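PDB 5IXP: extracellular solute-binding protein family 1 from Kribbella flavida, which probably captures a solute, possibly a sugar, outside the cell and delivers it to an ABC importer. Local coordinates for residues K88-D93 / L294-Q299; L178-Y183 / D192-L197; E136-F141 / D258-F263; S166-W171 / A366-D371; E3-T8 / G54-E59. All blocks are in the same frame, centred on the assembly; numbering follows the deposited sequence.

Contact 1 (K88-D93 / L294-Q299); sequences KSRWLD and LTAPEQ. With FMT (formic acid), chain B.
The loop 88-93, held by a backbone bond from Trp91 N to Lys88 O, faces the short link between helices 284-294 and 297-307, with the CA atoms of Arg90 and Ala296 7.7 Å apart. Arg90 carries the contact. Its CG stands anti to the backbone N (chi1 158°), and a bend at chi3 (-71°) lays the guanidinium flat against the link, so that Ala296 CA sits 3.5 Å above the middle of one face. At the edge of the group, NE and NH1 grip a formate in a two-pronged pair: Arg90 NE reaches formate O2 at 2.9 Å and Arg90 NH1 reaches formate O1 at 3.0 Å, both fairly straight. Arg90 NH2 bonds to Ala292 O near the C-terminus of helix 284-294, tying the loop to the link in which Ala296 takes the N-cap position of helix 297-307. Thr295 OG1, itself bonded back at Ala291 O, meets the rim of the Trp91 indole, 3.3 Å from CZ2. Arg90 CD lies over one face of this indole, whose NE1 is tied to Gly110 O. The formate probably comes from the crystallisation liquor, so it says that Arg90 can take up a small carboxylate, without implying a substrate site. If ionised, it would offset the positive charge of the guanidinium, while the carbonyl at the helix C-terminus should favour the same cation.

Contact 2 (L178-Y183 / D192-L197); sequences LIQAYY and DENELL
Asn194 reaches across to the loop 178-183 with its CG anti to its own backbone N (chi1 -173°), and its amide is used at both ends. Through ND2 it donates to two successive carbonyls, which lie close to the amide plane. The bond from Asn194 ND2 to Ala181 O, 3.0 Å long, is the straighter and arrives on a lone pair; that from Asn194 ND2 to Gln180 O, also 3.0 Å, comes in well above the carbonyl plane. The Gln180 side chain slides past Asn194 in the opposite direction, its amide turned 82° from the other, and its CG lies 3.5 Å from Asn194 ND2. Beside this polar centre the leucines meet methyl to methyl. Leu197 crosses Tyr182 at about a right angle, placing CD2 3.8 Å from Tyr182 CE1, and its CD1 meets Leu178 CD1 at 4.1 Å. The other methyl of Leu178, CD2, touches Leu196 CD1 from an oblique direction. Tyr182 OH is bonded to Asn360 of helix 356-371, so its hydroxyl ties the loop to that helix. At the other end of the amide, Asn194 OD1 accepts weak bonds from Leu196 N and Leu197 N: the arrangement is an asparagine N-cap of helix 195-209 whose amide hydrogens hold the preceding loop.

Contact 3 (E136-F141 / D258-F263); sequences EVAKLF and DVADVF
Strand 257-260, which pairs antiparallel with strand 108-121, packs against the end of helix 134-138, and the two close on each other through small apolar side chains. Ala138 and Ala260 come to 5.3 Å between CA atoms, an approach that their short side chains allow. Val137, with CG1 anti to the backbone N, reaches Ala260 CB at 3.9 Å. This is helix-on-sheet packing within the alpha/beta architecture of a solute-binding protein, and it continues past the strand end, where Asp261 is the centre of an inverse gamma turn closed by a weak bond from Val262 N to Ala260 O. The turn brings Val262 against the type I turn from Ala138 to Phe141. Val262 CB lies 4.0 Å from Ala138 CB, while its CG2 points between two carbonyls, 3.4 Å from Ala138 O and 3.5 Å from Phe141 O. The other branch, CG1, meets the Phe141 ring at its edge, 4.0 Å from CD2. Asp261 turns its carboxylate to Arg342 and Asn341.

Contact 4 (S166-W171 / A366-D371); sequences SAVLTW and ALARVD
Polar contacts gather at the N-terminus of helix 167-175. Asp371, its CG anti to the backbone N (chi1 -160°), brings OD2 to 3.0 Å from Ala167 N in a nearly straight bond of 171°, with the donor above the carboxylate plane. A water extends this grip by one residue: it accepts from Val168 N and donates to Asp371 OD2 at 2.8 Å. Ser166 is the N-cap, its OG accepting from Leu169 N, so the first turn is served by its own N-cap and by an aspartate from helix 356-371. The helix N-terminus would be expected to stabilise the charge of this buried carboxylate, whose OD1 is bonded to Ser213. Helix 167-175 thus packs against helix 356-371, near the C-terminal end of the chain, the short segments crossing at 139°, and helix 195-209 lies beside both through Ile204, Trp201 and Thr208. Apolar contacts fill the remainder. Leu367 wedges its CD2 against Trp171 CB at 3.5 Å, and its CG packs on Ala167 CB at 3.9 Å. Val168 CG2 touches Ala368 CB, also at 3.9 Å. Trp171 NE1 is bonded to Asn360, one further tie to helix 356-371.

Contact 5 (E3-T8 / G54-E59); sequences ELTIAT and GMADIE
Thr5 and Asp57 grip each other through backbone and side chain at once. The carboxylate oxygen Asp57 OD2 takes a nearly straight bond from Thr5 N at 2.8 Å, on its anti lone pair, and Asp57 N in turn donates to Thr5 OG1 at 3.2 Å. That hydroxyl occupies the crowded position between its backbone N and carbonyl carbon, which points it at Asp57 N. Beyond this pair the strands run parallel: Ile58 N bonds to Thr5 O at 3.0 Å, and Ala7 N to Ile58 O at 2.9 Å, almost along the carbonyl axis. On one face Ile6 and Ile58 lie side by side, Ile6 CD1 being 3.8 Å from Ile58 CG2, with helix 284-294 packed on them. The other face has Ala7 CB against Ala56 CB at 3.8 Å, while Glu59, bent at chi2, returns OE2 to Ala56 N at 2.8 Å. Further out, strand 2-8 also pairs in parallel with strand 28-34 in the mixed sheet, Ser281 holds Asp57 OD1, and two waters lie within hydrogen-bonding reach of both the carboxylate and Glu3 O. Asp57 OD2 takes the Thr5 N-H just before strand 58-62 begins, in effect extending the ladder; several donors round its carboxylate probably favour the charged form.

How the contacts relate
Contacts 4 and 5 are the buried ones, whereas contacts 1, 2 and 3 are partly buried. Contacts 3 and 5 reach the same mixed sheet but lie about 42 Å apart between centres, on opposite sides of the chain's centre. Contact 5 joins neighbouring strands by main-chain bonds helped by a threonine and an aspartate; contact 3 sets a helix end on a strand mainly by apolar contacts. Contacts 2 and 4 share a helical neighbourhood: Trp171 of contact 4 touches both Tyr182 and Leu197 of contact 2, and each holds a capped helix start, Asn194 in one and Ser166 in the other, the latter joined by Asp371. Contact 1 meets contact 5 through Leu294 and Ile6, and is built round an arginine that also holds a formate.

Contact 1 (K88-D93 / L294-Q299)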
# COMPACT_ATOMS: atom_id res chain seq x y z
N LYS A 88 -17.51 -0.82 -12.55
CA LYS A 88 -16.29 -0.02 -12.44
C LYS A 88 -16.42 1.18 -11.51
O LYS A 88 -15.57 1.42 -10.64
CB LYS A 88 -15.88 0.43 -13.85
CG LYS A 88 -14.42 0.28 -14.17
CD LYS A 88 -14.18 0.09 -15.67
CE LYS A 88 -14.60 1.31 -16.48
NZ LYS A 88 -14.30 1.13 -17.94
N SER A 89 -17.51 1.95 -11.65
CA SER A 89 -17.75 3.16 -10.87
C SER A 89 -17.94 2.92 -9.38
O SER A 89 -17.98 3.89 -8.61
CB SER A 89 -18.98 3.86 -11.42
OG SER A 89 -20.03 2.91 -11.49
N ARG A 90 -18.10 1.66 -8.96
CA ARG A 90 -18.16 1.33 -7.54
C ARG A 90 -16.86 1.70 -6.83
O ARG A 90 -16.89 2.12 -5.67
CB ARG A 90 -18.44 -0.18 -7.40
CG ARG A 90 -18.05 -0.80 -6.09
CD ARG A 90 -17.92 -2.32 -6.19
NE ARG A 90 -19.22 -2.99 -6.34
CZ ARG A 90 -19.38 -4.31 -6.34
NH1 ARG A 90 -20.60 -4.82 -6.47
NH2 ARG A 90 -18.33 -5.11 -6.20
N TRP A 91 -15.73 1.56 -7.51
CA TRP A 91 -14.41 1.73 -6.92
C TRP A 91 -13.81 3.09 -7.25
O TRP A 91 -14.15 3.72 -8.26
CB TRP A 91 -13.45 0.64 -7.41
CG TRP A 91 -13.68 -0.75 -6.88
CD1 TRP A 91 -13.21 -1.26 -5.69
CD2 TRP A 91 -14.38 -1.81 -7.52
NE1 TRP A 91 -13.61 -2.57 -5.56
CE2 TRP A 91 -14.32 -2.94 -6.67
CE3 TRP A 91 -15.06 -1.92 -8.74
CZ2 TRP A 91 -14.92 -4.15 -6.99
CZ3 TRP A 91 -15.66 -3.15 -9.06
CH2 TRP A 91 -15.58 -4.24 -8.18
N LEU A 92 -12.88 3.53 -6.40
CA LEU A 92 -11.94 4.58 -6.77
C LEU A 92 -11.29 4.22 -8.10
O LEU A 92 -10.89 3.07 -8.32
CB LEU A 92 -10.87 4.74 -5.69
CG LEU A 92 -11.38 5.26 -4.35
CD1 LEU A 92 -10.41 4.92 -3.24
CD2 LEU A 92 -11.62 6.78 -4.43
N ASP A 93 -11.19 5.21 -8.99
CA ASP A 93 -10.69 4.92 -10.33
C ASP A 93 -9.27 4.34 -10.30
O ASP A 93 -8.95 3.43 -11.06
CB ASP A 93 -10.76 6.17 -11.22
CG ASP A 93 -10.08 7.40 -10.60
OD1 ASP A 93 -10.10 8.47 -11.26
OD2 ASP A 93 -9.55 7.34 -9.46
N LEU A 294 -18.38 -10.02 -2.60
CA LEU A 294 -17.46 -9.83 -1.49
C LEU A 294 -16.83 -8.44 -1.50
O LEU A 294 -16.41 -7.95 -0.45
CB LEU A 294 -16.35 -10.89 -1.53
CG LEU A 294 -16.75 -12.33 -1.16
CD1 LEU A 294 -15.65 -13.30 -1.58
CD2 LEU A 294 -17.05 -12.47 0.34
N THR A 295 -16.73 -7.80 -2.67
CA THR A 295 -16.11 -6.48 -2.76
C THR A 295 -17.12 -5.35 -2.91
O THR A 295 -16.72 -4.20 -3.13
CB THR A 295 -15.11 -6.45 -3.92
OG1 THR A 295 -15.77 -6.78 -5.15
CG2 THR A 295 -13.97 -7.45 -3.66
N ALA A 296 -18.42 -5.65 -2.79
CA ALA A 296 -19.45 -4.63 -2.84
C ALA A 296 -19.40 -3.73 -1.60
O ALA A 296 -18.90 -4.15 -0.54
CB ALA A 296 -20.84 -5.27 -2.97
N PRO A 297 -19.91 -2.50 -1.70
CA PRO A 297 -19.83 -1.57 -0.55
C PRO A 297 -20.38 -2.13 0.75
O PRO A 297 -19.74 -1.94 1.80
CB PRO A 297 -20.64 -0.35 -1.02
CG PRO A 297 -20.64 -0.42 -2.50
CD PRO A 297 -20.46 -1.85 -2.91
N GLU A 298 -21.54 -2.80 0.73
CA GLU A 298 -22.10 -3.32 1.98
C GLU A 298 -21.16 -4.32 2.63
O GLU A 298 -21.03 -4.35 3.86
CB GLU A 298 -23.48 -3.95 1.74
CG GLU A 298 -24.58 -2.94 1.40
CD GLU A 298 -26.00 -3.50 1.55
OE1 GLU A 298 -26.18 -4.74 1.53
OE2 GLU A 298 -26.94 -2.69 1.69
N GLN A 299 -20.47 -5.13 1.82
CA GLN A 299 -19.54 -6.10 2.38
C GLN A 299 -18.24 -5.45 2.82
O GLN A 299 -17.67 -5.84 3.84
CB GLN A 299 -19.28 -7.22 1.37
CG GLN A 299 -20.39 -8.29 1.39
CD GLN A 299 -21.74 -7.74 0.97
OE1 GLN A 299 -22.63 -7.55 1.80
NE2 GLN A 299 -21.90 -7.48 -0.33
C FMT B . -22.52 -2.02 -6.49
O1 FMT B . -22.92 -3.04 -5.93
O2 FMT B . -21.61 -1.32 -6.06

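Contact 2 (L178-Y183 / D192-L197)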
# COMPACT_ATOMS: atom_id res chain seq x y z
N LEU A 178 5.25 9.16 -8.85
CA LEU A 178 5.71 9.59 -10.16
C LEU A 178 4.77 9.09 -11.25
O LEU A 178 4.14 8.04 -11.11
CB LEU A 178 7.13 9.07 -10.43
CG LEU A 178 8.15 9.46 -9.38
CD1 LEU A 178 9.48 8.77 -9.65
CD2 LEU A 178 8.31 10.98 -9.36
N ILE A 179 4.68 9.87 -12.33
CA ILE A 179 3.90 9.45 -13.49
C ILE A 179 4.55 8.23 -14.14
O ILE A 179 3.86 7.32 -14.61
CB ILE A 179 3.73 10.61 -14.48
CG1 ILE A 179 2.74 11.63 -13.95
CG2 ILE A 179 3.26 10.09 -15.84
CD1 ILE A 179 2.38 12.69 -14.98
N GLN A 180 5.87 8.20 -14.20
CA GLN A 180 6.55 6.98 -14.59
C GLN A 180 7.73 6.75 -13.67
O GLN A 180 8.36 7.69 -13.18
CB GLN A 180 7.01 7.02 -16.05
CG GLN A 180 8.24 7.83 -16.29
CD GLN A 180 8.53 7.98 -17.75
OE1 GLN A 180 7.66 7.76 -18.59
NE2 GLN A 180 9.76 8.36 -18.08
N ALA A 181 8.01 5.48 -13.42
CA ALA A 181 9.15 5.13 -12.60
C ALA A 181 10.12 4.31 -13.43
O ALA A 181 11.09 4.84 -13.98
CB ALA A 181 8.71 4.38 -11.34
N TYR A 182 9.83 3.03 -13.59
CA TYR A 182 10.76 2.15 -14.28
C TYR A 182 10.34 1.83 -15.71
O TYR A 182 11.19 1.42 -16.50
CB TYR A 182 10.92 0.85 -13.49
CG TYR A 182 11.34 1.09 -12.06
CD1 TYR A 182 12.45 1.89 -11.76
CD2 TYR A 182 10.62 0.54 -11.01
CE1 TYR A 182 12.84 2.11 -10.44
CE2 TYR A 182 11.01 0.76 -9.69
CZ TYR A 182 12.11 1.54 -9.41
OH TYR A 182 12.49 1.74 -8.10
N TYR A 183 9.07 2.03 -16.06
CA TYR A 183 8.55 1.55 -17.33
C TYR A 183 7.80 2.63 -18.08
O TYR A 183 7.11 3.46 -17.48
CB TYR A 183 7.61 0.35 -17.14
CG TYR A 183 8.30 -0.95 -16.81
CD1 TYR A 183 8.74 -1.80 -17.81
CD2 TYR A 183 8.51 -1.33 -15.48
CE1 TYR A 183 9.36 -3.00 -17.51
CE2 TYR A 183 9.13 -2.53 -15.17
CZ TYR A 183 9.55 -3.36 -16.18
OH TYR A 183 10.16 -4.56 -15.88
N ASP A 192 16.95 3.99 -16.39
CA ASP A 192 18.19 4.72 -16.57
C ASP A 192 18.02 5.97 -17.42
O ASP A 192 18.99 6.71 -17.59
CB ASP A 192 19.25 3.80 -17.20
CG ASP A 192 18.74 3.06 -18.43
OD1 ASP A 192 17.52 3.09 -18.69
OD2 ASP A 192 19.57 2.45 -19.14
N GLU A 193 16.82 6.22 -17.95
CA GLU A 193 16.53 7.40 -18.75
C GLU A 193 15.52 8.33 -18.08
O GLU A 193 14.96 9.21 -18.74
CB GLU A 193 16.02 6.99 -20.13
CG GLU A 193 17.07 6.31 -20.98
CD GLU A 193 16.50 5.74 -22.27
OE1 GLU A 193 15.26 5.73 -22.43
OE2 GLU A 193 17.30 5.30 -23.12
N ASN A 194 15.28 8.16 -16.79
CA ASN A 194 14.25 8.90 -16.06
C ASN A 194 14.95 9.83 -15.07
O ASN A 194 15.35 9.40 -13.98
CB ASN A 194 13.32 7.93 -15.35
CG ASN A 194 12.12 8.62 -14.72
OD1 ASN A 194 12.07 9.85 -14.60
ND2 ASN A 194 11.15 7.81 -14.29
N GLU A 195 15.09 11.11 -15.44
CA GLU A 195 15.77 12.05 -14.55
C GLU A 195 14.95 12.32 -13.30
O GLU A 195 15.52 12.61 -12.24
CB GLU A 195 16.10 13.36 -15.28
CG GLU A 195 17.08 14.26 -14.48
CD GLU A 195 17.43 15.59 -15.15
OE1 GLU A 195 17.09 15.79 -16.34
OE2 GLU A 195 18.05 16.46 -14.47
N LEU A 196 13.62 12.22 -13.38
CA LEU A 196 12.81 12.44 -12.18
C LEU A 196 13.09 11.38 -11.12
O LEU A 196 13.06 11.68 -9.92
CB LEU A 196 11.33 12.45 -12.53
CG LEU A 196 10.65 13.77 -12.18
CD1 LEU A 196 9.17 13.64 -12.34
CD2 LEU A 196 11.00 14.21 -10.77
N LEU A 197 13.38 10.16 -11.55
CA LEU A 197 13.79 9.11 -10.62
C LEU A 197 15.09 9.48 -9.91
O LEU A 197 15.21 9.35 -8.69
CB LEU A 197 13.94 7.81 -11.40
CG LEU A 197 13.96 6.48 -10.68
CD1 LEU A 197 12.64 6.24 -9.95
CD2 LEU A 197 14.23 5.39 -11.72

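Contact 3 (E136-F141 / D258-F263)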
# COMPACT_ATOMS: atom_id res chain seq x y z
N GLU A 136 -2.90 22.52 11.76
CA GLU A 136 -1.72 23.33 11.48
C GLU A 136 -0.58 22.50 10.91
O GLU A 136 0.14 22.96 10.02
CB GLU A 136 -1.27 24.05 12.75
CG GLU A 136 -2.29 25.03 13.30
CD GLU A 136 -2.50 26.22 12.37
OE1 GLU A 136 -1.58 26.52 11.58
OE2 GLU A 136 -3.57 26.86 12.44
N VAL A 137 -0.39 21.28 11.43
CA VAL A 137 0.66 20.41 10.91
C VAL A 137 0.43 20.09 9.44
O VAL A 137 1.38 20.05 8.64
CB VAL A 137 0.76 19.13 11.77
CG1 VAL A 137 1.65 18.07 11.10
CG2 VAL A 137 1.28 19.47 13.17
N ALA A 138 -0.83 19.88 9.05
CA ALA A 138 -1.15 19.59 7.66
C ALA A 138 -0.62 20.66 6.71
O ALA A 138 -0.25 20.35 5.57
CB ALA A 138 -2.67 19.43 7.49
N LYS A 139 -0.56 21.92 7.16
CA LYS A 139 -0.07 22.99 6.29
C LYS A 139 1.43 22.94 6.08
O LYS A 139 1.92 23.58 5.15
CB LYS A 139 -0.46 24.35 6.86
CG LYS A 139 -1.94 24.54 7.09
CD LYS A 139 -2.20 25.89 7.77
CE LYS A 139 -3.66 26.04 8.15
NZ LYS A 139 -3.89 27.32 8.87
N LEU A 140 2.17 22.19 6.90
CA LEU A 140 3.62 22.09 6.74
C LEU A 140 4.04 21.23 5.55
O LEU A 140 5.14 21.42 5.03
CB LEU A 140 4.25 21.50 7.99
CG LEU A 140 4.27 22.28 9.29
CD1 LEU A 140 4.90 21.39 10.36
CD2 LEU A 140 5.05 23.56 9.11
N PHE A 141 3.20 20.29 5.12
CA PHE A 141 3.67 19.23 4.23
C PHE A 141 2.97 19.14 2.88
O PHE A 141 2.63 18.02 2.47
CB PHE A 141 3.49 17.86 4.89
CG PHE A 141 4.06 17.75 6.26
CD1 PHE A 141 5.26 18.38 6.58
CD2 PHE A 141 3.40 17.02 7.24
CE1 PHE A 141 5.78 18.29 7.86
CE2 PHE A 141 3.93 16.92 8.51
CZ PHE A 141 5.12 17.56 8.82
N ASP A 258 -0.17 11.62 16.70
CA ASP A 258 -1.32 12.20 16.04
C ASP A 258 -1.19 11.90 14.55
O ASP A 258 -0.18 11.36 14.09
CB ASP A 258 -1.43 13.71 16.29
CG ASP A 258 -2.88 14.20 16.33
OD1 ASP A 258 -3.75 13.63 15.63
OD2 ASP A 258 -3.15 15.17 17.09
N VAL A 259 -2.22 12.24 13.79
CA VAL A 259 -2.16 12.05 12.35
C VAL A 259 -2.74 13.29 11.68
O VAL A 259 -3.77 13.82 12.10
CB VAL A 259 -2.87 10.76 11.90
CG1 VAL A 259 -4.31 10.77 12.33
CG2 VAL A 259 -2.76 10.59 10.40
N ALA A 260 -2.03 13.76 10.66
CA ALA A 260 -2.37 14.96 9.91
C ALA A 260 -3.02 14.58 8.58
O ALA A 260 -2.56 13.65 7.90
CB ALA A 260 -1.13 15.82 9.67
N ASP A 261 -4.07 15.31 8.21
CA ASP A 261 -4.84 15.03 7.00
C ASP A 261 -4.13 15.65 5.80
O ASP A 261 -4.54 16.67 5.25
CB ASP A 261 -6.26 15.57 7.15
CG ASP A 261 -7.17 15.19 5.99
OD1 ASP A 261 -6.73 14.51 5.03
OD2 ASP A 261 -8.35 15.59 6.03
N VAL A 262 -3.03 15.00 5.40
CA VAL A 262 -2.15 15.54 4.36
C VAL A 262 -1.28 14.41 3.87
O VAL A 262 -1.04 13.44 4.59
CB VAL A 262 -1.28 16.71 4.91
CG1 VAL A 262 -0.25 16.19 5.90
CG2 VAL A 262 -0.58 17.46 3.78
N PHE A 263 -0.82 14.52 2.62
CA PHE A 263 0.24 13.65 2.17
C PHE A 263 1.06 14.47 1.19
O PHE A 263 0.49 15.06 0.26
CB PHE A 263 -0.25 12.35 1.51
CG PHE A 263 0.81 11.31 1.41
CD1 PHE A 263 1.24 10.64 2.55
CD2 PHE A 263 1.40 11.00 0.20
CE1 PHE A 263 2.23 9.67 2.49
CE2 PHE A 263 2.41 10.03 0.12
CZ PHE A 263 2.81 9.37 1.27

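Contact 4 (S166-W171 / A366-D371)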
# COMPACT_ATOMS: atom_id res chain seq x y z
N SER A 166 13.21 5.61 7.82
CA SER A 166 14.23 5.12 6.90
C SER A 166 14.12 5.82 5.55
O SER A 166 13.04 6.27 5.14
CB SER A 166 14.16 3.59 6.69
OG SER A 166 13.02 3.18 5.94
N ALA A 167 15.26 5.90 4.85
CA ALA A 167 15.26 6.42 3.49
C ALA A 167 14.41 5.56 2.57
O ALA A 167 13.72 6.08 1.69
CB ALA A 167 16.70 6.50 2.97
N VAL A 168 14.44 4.24 2.75
CA VAL A 168 13.73 3.34 1.84
C VAL A 168 12.23 3.59 1.89
O VAL A 168 11.57 3.69 0.85
CB VAL A 168 14.08 1.87 2.13
CG1 VAL A 168 13.09 0.93 1.44
CG2 VAL A 168 15.49 1.56 1.65
N LEU A 169 11.65 3.69 3.09
CA LEU A 169 10.20 3.92 3.13
C LEU A 169 9.84 5.29 2.57
O LEU A 169 8.77 5.44 1.95
CB LEU A 169 9.65 3.75 4.55
CG LEU A 169 9.54 2.31 5.07
CD1 LEU A 169 8.66 2.24 6.32
CD2 LEU A 169 9.01 1.37 4.00
N THR A 170 10.70 6.30 2.75
CA THR A 170 10.45 7.58 2.11
C THR A 170 10.50 7.45 0.59
O THR A 170 9.70 8.06 -0.13
CB THR A 170 11.46 8.62 2.60
OG1 THR A 170 11.47 8.65 4.03
CG2 THR A 170 11.12 10.01 2.06
N TRP A 171 11.44 6.65 0.09
CA TRP A 171 11.52 6.36 -1.34
C TRP A 171 10.25 5.70 -1.85
O TRP A 171 9.73 6.07 -2.91
CB TRP A 171 12.73 5.45 -1.60
CG TRP A 171 12.76 4.76 -2.96
CD1 TRP A 171 12.21 3.54 -3.28
CD2 TRP A 171 13.41 5.23 -4.14
NE1 TRP A 171 12.47 3.24 -4.60
CE2 TRP A 171 13.21 4.25 -5.15
CE3 TRP A 171 14.13 6.39 -4.45
CZ2 TRP A 171 13.70 4.41 -6.45
CZ3 TRP A 171 14.63 6.53 -5.75
CH2 TRP A 171 14.41 5.55 -6.73
N ALA A 366 20.10 -0.47 -2.81
CA ALA A 366 21.13 0.54 -2.97
C ALA A 366 20.89 1.72 -2.05
O ALA A 366 21.82 2.23 -1.41
CB ALA A 366 21.20 0.99 -4.43
N LEU A 367 19.64 2.19 -1.96
CA LEU A 367 19.36 3.33 -1.10
C LEU A 367 19.61 2.98 0.37
O LEU A 367 20.12 3.82 1.13
CB LEU A 367 17.93 3.81 -1.32
CG LEU A 367 17.54 5.07 -0.54
CD1 LEU A 367 18.51 6.21 -0.81
CD2 LEU A 367 16.11 5.47 -0.90
N ALA A 368 19.30 1.75 0.78
CA ALA A 368 19.57 1.33 2.15
C ALA A 368 21.07 1.34 2.44
O ALA A 368 21.49 1.70 3.54
CB ALA A 368 18.99 -0.06 2.41
N ARG A 369 21.89 0.95 1.46
CA ARG A 369 23.34 0.99 1.66
C ARG A 369 23.82 2.42 1.87
O ARG A 369 24.69 2.67 2.70
CB ARG A 369 24.06 0.34 0.48
CG ARG A 369 23.89 -1.19 0.42
CD ARG A 369 24.85 -1.83 -0.59
NE ARG A 369 24.68 -1.31 -1.94
CZ ARG A 369 23.87 -1.83 -2.86
NH1 ARG A 369 23.11 -2.89 -2.57
NH2 ARG A 369 23.80 -1.28 -4.07
N VAL A 370 23.25 3.38 1.13
CA VAL A 370 23.57 4.79 1.37
C VAL A 370 23.11 5.21 2.76
O VAL A 370 23.86 5.85 3.51
CB VAL A 370 22.94 5.69 0.29
CG1 VAL A 370 23.25 7.14 0.60
CG2 VAL A 370 23.46 5.31 -1.08
N ASP A 371 21.86 4.89 3.09
CA ASP A 371 21.29 5.28 4.37
C ASP A 371 22.14 4.78 5.53
O ASP A 371 22.37 5.50 6.50
CB ASP A 371 19.85 4.74 4.46
CG ASP A 371 18.98 5.45 5.50
OD1 ASP A 371 19.30 6.57 5.94
OD2 ASP A 371 17.93 4.87 5.85
O HOH W 1 16.82 3.02 4.12

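Contact 5 (E3-T8 / G54-E59)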
# COMPACT_ATOMS: atom_id res chain seq x y z
N GLU A 3 -19.52 -25.61 -6.26
CA GLU A 3 -18.52 -25.60 -5.20
C GLU A 3 -17.40 -24.64 -5.60
O GLU A 3 -16.77 -24.81 -6.64
CB GLU A 3 -17.99 -27.00 -4.91
CG GLU A 3 -19.13 -27.98 -4.65
CD GLU A 3 -18.68 -29.31 -4.06
OE1 GLU A 3 -19.41 -29.79 -3.16
OE2 GLU A 3 -17.66 -29.87 -4.48
N LEU A 4 -17.19 -23.62 -4.77
CA LEU A 4 -16.17 -22.61 -5.02
C LEU A 4 -15.13 -22.64 -3.91
O LEU A 4 -15.48 -22.75 -2.73
CB LEU A 4 -16.79 -21.21 -5.05
CG LEU A 4 -17.80 -20.92 -6.17
CD1 LEU A 4 -18.40 -19.53 -6.02
CD2 LEU A 4 -17.12 -21.09 -7.53
N THR A 5 -13.87 -22.55 -4.30
CA THR A 5 -12.78 -22.33 -3.36
C THR A 5 -12.30 -20.89 -3.51
O THR A 5 -12.28 -20.35 -4.62
CB THR A 5 -11.60 -23.28 -3.60
OG1 THR A 5 -11.32 -23.34 -5.01
CG2 THR A 5 -11.91 -24.67 -3.07
N ILE A 6 -11.94 -20.28 -2.39
CA ILE A 6 -11.34 -18.95 -2.40
C ILE A 6 -10.09 -19.01 -1.53
O ILE A 6 -10.15 -19.49 -0.39
CB ILE A 6 -12.33 -17.87 -1.92
CG1 ILE A 6 -11.61 -16.53 -1.79
CG2 ILE A 6 -13.03 -18.25 -0.60
CD1 ILE A 6 -12.57 -15.33 -1.62
N ALA A 7 -8.97 -18.56 -2.09
CA ALA A 7 -7.69 -18.59 -1.38
C ALA A 7 -7.36 -17.17 -0.91
O ALA A 7 -7.25 -16.26 -1.73
CB ALA A 7 -6.57 -19.12 -2.29
N THR A 8 -7.24 -17.00 0.40
CA THR A 8 -6.89 -15.72 1.00
C THR A 8 -5.65 -15.88 1.85
O THR A 8 -5.17 -17.00 2.10
CB THR A 8 -8.04 -15.13 1.84
OG1 THR A 8 -8.30 -15.97 2.98
CG2 THR A 8 -9.31 -14.99 1.02
N GLY A 54 -4.69 -26.84 -9.50
CA GLY A 54 -4.59 -26.55 -8.09
C GLY A 54 -5.06 -25.17 -7.67
O GLY A 54 -5.20 -24.93 -6.46
N MSE A 55 -5.31 -24.26 -8.60
CA MSE A 55 -5.75 -22.91 -8.22
C MSE A 55 -7.15 -22.90 -7.65
O MSE A 55 -8.01 -23.69 -8.03
CB MSE A 55 -5.69 -21.96 -9.41
CG MSE A 55 -4.28 -21.81 -9.96
SE MSE A 55 -4.12 -20.39 -11.27
CE MSE A 55 -3.75 -18.93 -10.06
N ALA A 56 -7.36 -21.96 -6.72
CA ALA A 56 -8.69 -21.70 -6.23
C ALA A 56 -9.52 -21.01 -7.31
O ALA A 56 -8.98 -20.46 -8.28
CB ALA A 56 -8.64 -20.84 -4.96
N ASP A 57 -10.84 -21.08 -7.16
CA ASP A 57 -11.71 -20.37 -8.10
C ASP A 57 -11.57 -18.87 -7.96
O ASP A 57 -11.68 -18.14 -8.96
CB ASP A 57 -13.17 -20.77 -7.87
CG ASP A 57 -13.39 -22.25 -8.10
OD1 ASP A 57 -13.39 -22.67 -9.27
OD2 ASP A 57 -13.55 -22.97 -7.09
N ILE A 58 -11.36 -18.37 -6.74
CA ILE A 58 -11.03 -16.97 -6.49
C ILE A 58 -9.67 -16.95 -5.81
O ILE A 58 -9.50 -17.59 -4.76
CB ILE A 58 -12.09 -16.27 -5.61
CG1 ILE A 58 -13.45 -16.26 -6.32
CG2 ILE A 58 -11.64 -14.82 -5.26
CD1 ILE A 58 -14.63 -15.84 -5.39
N GLU A 59 -8.72 -16.23 -6.39
CA GLU A 59 -7.38 -16.09 -5.83
C GLU A 59 -7.16 -14.64 -5.41
O GLU A 59 -7.22 -13.74 -6.25
CB GLU A 59 -6.30 -16.51 -6.84
CG GLU A 59 -6.23 -18.03 -7.11
CD GLU A 59 -5.45 -18.80 -6.04
OE1 GLU A 59 -4.88 -18.15 -5.14
OE2 GLU A 59 -5.39 -20.05 -6.11
O HOH W 2 -13.89 -25.60 -6.98
O HOH W 3 -15.61 -24.78 -9.10